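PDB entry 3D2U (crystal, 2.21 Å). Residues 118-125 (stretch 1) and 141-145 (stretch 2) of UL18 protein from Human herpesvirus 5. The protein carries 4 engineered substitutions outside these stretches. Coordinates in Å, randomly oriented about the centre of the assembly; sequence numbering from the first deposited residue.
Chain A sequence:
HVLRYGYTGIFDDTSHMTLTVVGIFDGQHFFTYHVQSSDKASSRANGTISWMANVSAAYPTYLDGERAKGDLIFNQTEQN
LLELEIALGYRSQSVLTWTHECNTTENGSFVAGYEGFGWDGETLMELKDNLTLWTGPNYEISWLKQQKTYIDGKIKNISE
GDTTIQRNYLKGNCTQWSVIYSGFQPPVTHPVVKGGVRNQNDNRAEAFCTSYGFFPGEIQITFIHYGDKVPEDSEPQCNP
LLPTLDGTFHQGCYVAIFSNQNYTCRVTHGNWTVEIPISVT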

ATOM      1  N   GLY A 118     -19.176   6.061  -3.445  1.00 46.29           N
ATOM      2  CA  GLY A 118     -18.582   5.053  -4.288  1.00 28.07           C
ATOM      3  C   GLY A 118     -19.218   3.727  -3.932  1.00 29.12           C
ATOM      4  O   GLY A 118     -19.436   3.439  -2.756  1.00 36.81           O
ATOM      5  N   TRP A 119     -19.565   2.932  -4.937  1.00 28.27           N
ATOM      6  CA  TRP A 119     -20.124   1.625  -4.658  1.00 39.09           C
ATOM      7  C   TRP A 119     -19.193   0.590  -5.263  1.00 40.38           C
ATOM      8  O   TRP A 119     -18.707   0.756  -6.386  1.00 29.01           O
ATOM      9  CB  TRP A 119     -21.545   1.479  -5.211  1.00 42.06           C
ATOM     10  CG  TRP A 119     -22.347   0.523  -4.377  1.00 48.24           C
ATOM     11  CD1 TRP A 119     -22.707   0.681  -3.067  1.00 54.10           C
ATOM     12  CD2 TRP A 119     -22.799  -0.768  -4.759  1.00 30.94           C
ATOM     13  NE1 TRP A 119     -23.349  -0.443  -2.609  1.00 31.90           N
ATOM     14  CE2 TRP A 119     -23.424  -1.351  -3.633  1.00 41.32           C
ATOM     15  CE3 TRP A 119     -22.736  -1.500  -5.944  1.00 29.54           C
ATOM     16  CZ2 TRP A 119     -23.982  -2.621  -3.655  1.00 20.69           C
ATOM     17  CZ3 TRP A 119     -23.283  -2.755  -5.963  1.00 56.59           C
ATOM     18  CH2 TRP A 119     -23.903  -3.311  -4.827  1.00 55.56           C
ATOM     19  N   ASP A 120     -18.952  -0.477  -4.510  1.00 34.08           N
ATOM     20  CA  ASP A 120     -18.053  -1.536  -4.945  1.00 34.97           C
ATOM     21  C   ASP A 120     -16.750  -0.937  -5.478  1.00 38.11           C
ATOM     22  O   ASP A 120     -16.226  -1.371  -6.498  1.00 34.47           O
ATOM     23  CB  ASP A 120     -18.714  -2.389  -6.020  1.00 27.24           C
ATOM     24  CG  ASP A 120     -17.903  -3.605  -6.373  1.00 35.60           C
ATOM     25  OD1 ASP A 120     -17.052  -4.014  -5.557  1.00 37.51           O
ATOM     26  OD2 ASP A 120     -18.117  -4.160  -7.469  1.00 32.45           O
ATOM     27  N   GLY A 121     -16.237   0.068  -4.775  1.00 39.17           N
ATOM     28  CA  GLY A 121     -14.989   0.704  -5.169  1.00 42.34           C
ATOM     29  C   GLY A 121     -15.069   1.584  -6.408  1.00 53.99           C
ATOM     30  O   GLY A 121     -14.043   2.054  -6.902  1.00 41.42           O
ATOM     31  N   GLU A 122     -16.283   1.812  -6.906  1.00 35.60           N
ATOM     32  CA  GLU A 122     -16.509   2.626  -8.100  1.00 39.09           C
ATOM     33  C   GLU A 122     -17.154   3.943  -7.729  1.00 34.25           C
ATOM     34  O   GLU A 122     -18.158   3.963  -7.026  1.00 36.40           O
ATOM     35  CB  GLU A 122     -17.458   1.900  -9.058  1.00 26.24           C
ATOM     36  CG  GLU A 122     -17.000   0.522  -9.489  1.00 39.64           C
ATOM     37  CD  GLU A 122     -15.727   0.563 -10.310  1.00 45.33           C
ATOM     38  OE1 GLU A 122     -15.598   1.461 -11.169  1.00 39.20           O
ATOM     39  OE2 GLU A 122     -14.864  -0.316 -10.118  1.00 40.53           O
ATOM     40  N   THR A 123     -16.610   5.051  -8.206  1.00 33.27           N
ATOM     41  CA  THR A 123     -17.246   6.323  -7.893  1.00 40.62           C
ATOM     42  C   THR A 123     -18.649   6.343  -8.492  1.00 49.94           C
ATOM     43  O   THR A 123     -18.847   6.060  -9.675  1.00 31.27           O
ATOM     44  CB  THR A 123     -16.443   7.518  -8.423  1.00 41.81           C
ATOM     45  OG1 THR A 123     -15.122   7.474  -7.871  1.00 41.51           O
ATOM     46  CG2 THR A 123     -17.116   8.826  -8.015  1.00 35.51           C
ATOM     47  N   LEU A 124     -19.610   6.681  -7.643  1.00 39.27           N
ATOM     48  CA  LEU A 124     -21.021   6.725  -7.994  1.00 48.43           C
ATOM     49  C   LEU A 124     -21.500   8.162  -8.277  1.00 51.16           C
ATOM     50  O   LEU A 124     -22.153   8.423  -9.299  1.00 38.39           O
ATOM     51  CB  LEU A 124     -21.799   6.104  -6.836  1.00 47.07           C
ATOM     52  CG  LEU A 124     -23.321   6.002  -6.797  1.00 34.19           C
ATOM     53  CD1 LEU A 124     -23.808   5.180  -7.978  1.00 53.81           C
ATOM     54  CD2 LEU A 124     -23.735   5.335  -5.481  1.00 34.44           C
ATOM     55  N   MET A 125     -21.177   9.079  -7.364  1.00 29.45           N
ATOM     56  CA  MET A 125     -21.520  10.500  -7.494  1.00 46.70           C
ATOM     57  C   MET A 125     -20.701  11.377  -6.538  1.00 50.73           C
ATOM     58  O   MET A 125     -20.291  10.939  -5.462  1.00 41.60           O
ATOM     59  CB  MET A 125     -23.016  10.725  -7.262  1.00 36.62           C
ATOM     60  CG  MET A 125     -23.543  10.120  -5.989  1.00 44.46           C
ATOM     61  SD  MET A 125     -25.256  10.537  -5.738  1.00 64.93           S
ATOM     62  CE  MET A 125     -25.972   8.930  -5.506  1.00 57.98           C
TER
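Stretch 2 141-145: ISWLK

The shortest polar contact between the two stretches joins Ser142 and Glu122. Ser142 OG donates a hydrogen bond to Glu122 OE1 at 2.7 Å. Both CA-to-CB bonds point toward the opposing stretch, so the two side chains meet between the backbones. The CA atoms of Glu122 and Ser142, 6.7 Å apart, are the nearest pair across the stretches. The other carboxylate oxygen reaches stretch 2 through water 1. This water donates to Glu122 OE2 at 3.3 Å and accepts from Trp143 N at 3.1 Å. A second direct hydrogen bond is weak: Trp143 NE1 donates to Asp120 OD2 at 3.1 Å, with an angle of 133° at the hydrogen.

Stretch 1 is a hairpin. Its strands are joined by a type I' turn from Trp119 to Glu122, with Asp120 and Gly121 at the corners, both at positive phi. Trp119 N to Glu122 O and Glu122 N to Trp119 O, each 2.7 Å, close the turn. Stretch 2 starts as loop and enters a 3-10 segment at Trp143. Lys145 N bonds to Ser142 O at 3.1 Å, and Lys145 NZ reaches the same oxygen at 2.9 Å. The contacts of Ser142 and Leu144 follow the strand in the same order, Ser142 at Glu122 and Leu144 on to Thr123 and Leu124, while the ring of Trp143 turns back to Trp119 and Asp120.

Packing adds to the polar contacts. The Trp143 ring lies by the turn, with Glu122 CG 3.6 Å from Trp143 NE1. The two indoles meet edge to edge, Trp119 CZ3 to Trp143 CH2 at 4.3 Å, and do not stack. The CA-to-CB bond of Leu144 points toward stretch 1, and its side chain packs on the second strand. Leu144 CG lies 3.7 Å from Glu122 CB, and Leu144 CD1 lies 3.3 Å from Thr123 O. Farther along, Leu124 CD1 and Leu144 CD1 are 4.4 Å apart. Met125 and Lys145 make no contact across the stretches. The contact buries 333 Å² in all.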

ATOM      1  N   ILE A 141     -14.449   4.084 -17.723  1.00 49.81           N
ATOM      2  CA  ILE A 141     -13.605   3.047 -17.131  1.00 37.10           C
ATOM      3  C   ILE A 141     -14.313   2.190 -16.084  1.00 43.12           C
ATOM      4  O   ILE A 141     -13.740   1.218 -15.589  1.00 49.43           O
ATOM      5  CB  ILE A 141     -12.373   3.662 -16.434  1.00 49.59           C
ATOM      6  CG1 ILE A 141     -12.832   4.573 -15.288  1.00 52.80           C
ATOM      7  CG2 ILE A 141     -11.543   4.462 -17.439  1.00 58.17           C
ATOM      8  CD1 ILE A 141     -11.710   5.054 -14.379  1.00 48.78           C
ATOM      9  N   SER A 142     -15.555   2.532 -15.755  1.00 43.52           N
ATOM     10  CA  SER A 142     -16.291   1.814 -14.716  1.00 38.34           C
ATOM     11  C   SER A 142     -17.338   0.793 -15.149  1.00 34.80           C
ATOM     12  O   SER A 142     -18.116   1.036 -16.074  1.00 38.29           O
ATOM     13  CB  SER A 142     -16.963   2.835 -13.795  1.00 48.30           C
ATOM     14  OG  SER A 142     -17.666   2.192 -12.751  1.00 43.46           O
ATOM     15  N   TRP A 143     -17.384  -0.341 -14.451  1.00 49.58           N
ATOM     16  CA  TRP A 143     -18.382  -1.350 -14.777  1.00 37.49           C
ATOM     17  C   TRP A 143     -19.773  -0.783 -14.528  1.00 49.32           C
ATOM     18  O   TRP A 143     -20.772  -1.374 -14.942  1.00 32.07           O
ATOM     19  CB  TRP A 143     -18.194  -2.652 -13.968  1.00 27.75           C
ATOM     20  CG  TRP A 143     -18.505  -2.626 -12.463  1.00 46.69           C
ATOM     21  CD1 TRP A 143     -17.589  -2.682 -11.449  1.00 34.30           C
ATOM     22  CD2 TRP A 143     -19.801  -2.684 -11.829  1.00 30.86           C
ATOM     23  NE1 TRP A 143     -18.221  -2.783 -10.243  1.00 35.70           N
ATOM     24  CE2 TRP A 143     -19.576  -2.788 -10.438  1.00 36.10           C
ATOM     25  CE3 TRP A 143     -21.122  -2.661 -12.297  1.00 36.93           C
ATOM     26  CZ2 TRP A 143     -20.626  -2.876  -9.503  1.00 36.13           C
ATOM     27  CZ3 TRP A 143     -22.168  -2.746 -11.371  1.00 49.52           C
ATOM     28  CH2 TRP A 143     -21.910  -2.855  -9.987  1.00 41.09           C
ATOM     29  N   LEU A 144     -19.836   0.371 -13.859  1.00 41.10           N
ATOM     30  CA  LEU A 144     -21.119   1.013 -13.569  1.00 42.22           C
ATOM     31  C   LEU A 144     -21.870   1.464 -14.828  1.00 45.54           C
ATOM     32  O   LEU A 144     -23.027   1.877 -14.744  1.00 38.32           O
ATOM     33  CB  LEU A 144     -20.932   2.218 -12.628  1.00 31.08           C
ATOM     34  CG  LEU A 144     -20.426   2.019 -11.185  1.00 52.91           C
ATOM     35  CD1 LEU A 144     -20.618   3.327 -10.425  1.00 46.81           C
ATOM     36  CD2 LEU A 144     -21.182   0.894 -10.472  1.00 38.89           C
ATOM     37  N   LYS A 145     -21.225   1.401 -15.992  1.00 36.99           N
ATOM     38  CA  LYS A 145     -21.909   1.802 -17.218  1.00 36.08           C
ATOM     39  C   LYS A 145     -23.053   0.811 -17.477  1.00 30.48           C
ATOM     40  O   LYS A 145     -24.048   1.148 -18.116  1.00 43.76           O
ATOM     41  CB  LYS A 145     -20.934   1.865 -18.410  1.00 40.19           C
ATOM     42  CG  LYS A 145     -20.107   0.611 -18.671  1.00 47.95           C
ATOM     43  CD  LYS A 145     -19.226   0.786 -19.914  1.00 46.77           C
ATOM     44  CE  LYS A 145     -17.827   0.206 -19.710  1.00 52.93           C
ATOM     45  NZ  LYS A 145     -17.015   1.009 -18.738  1.00 44.81           N
TER
HETATM   46  O   HOH W   1     -14.659  -1.312 -13.207  1.00 51.49           O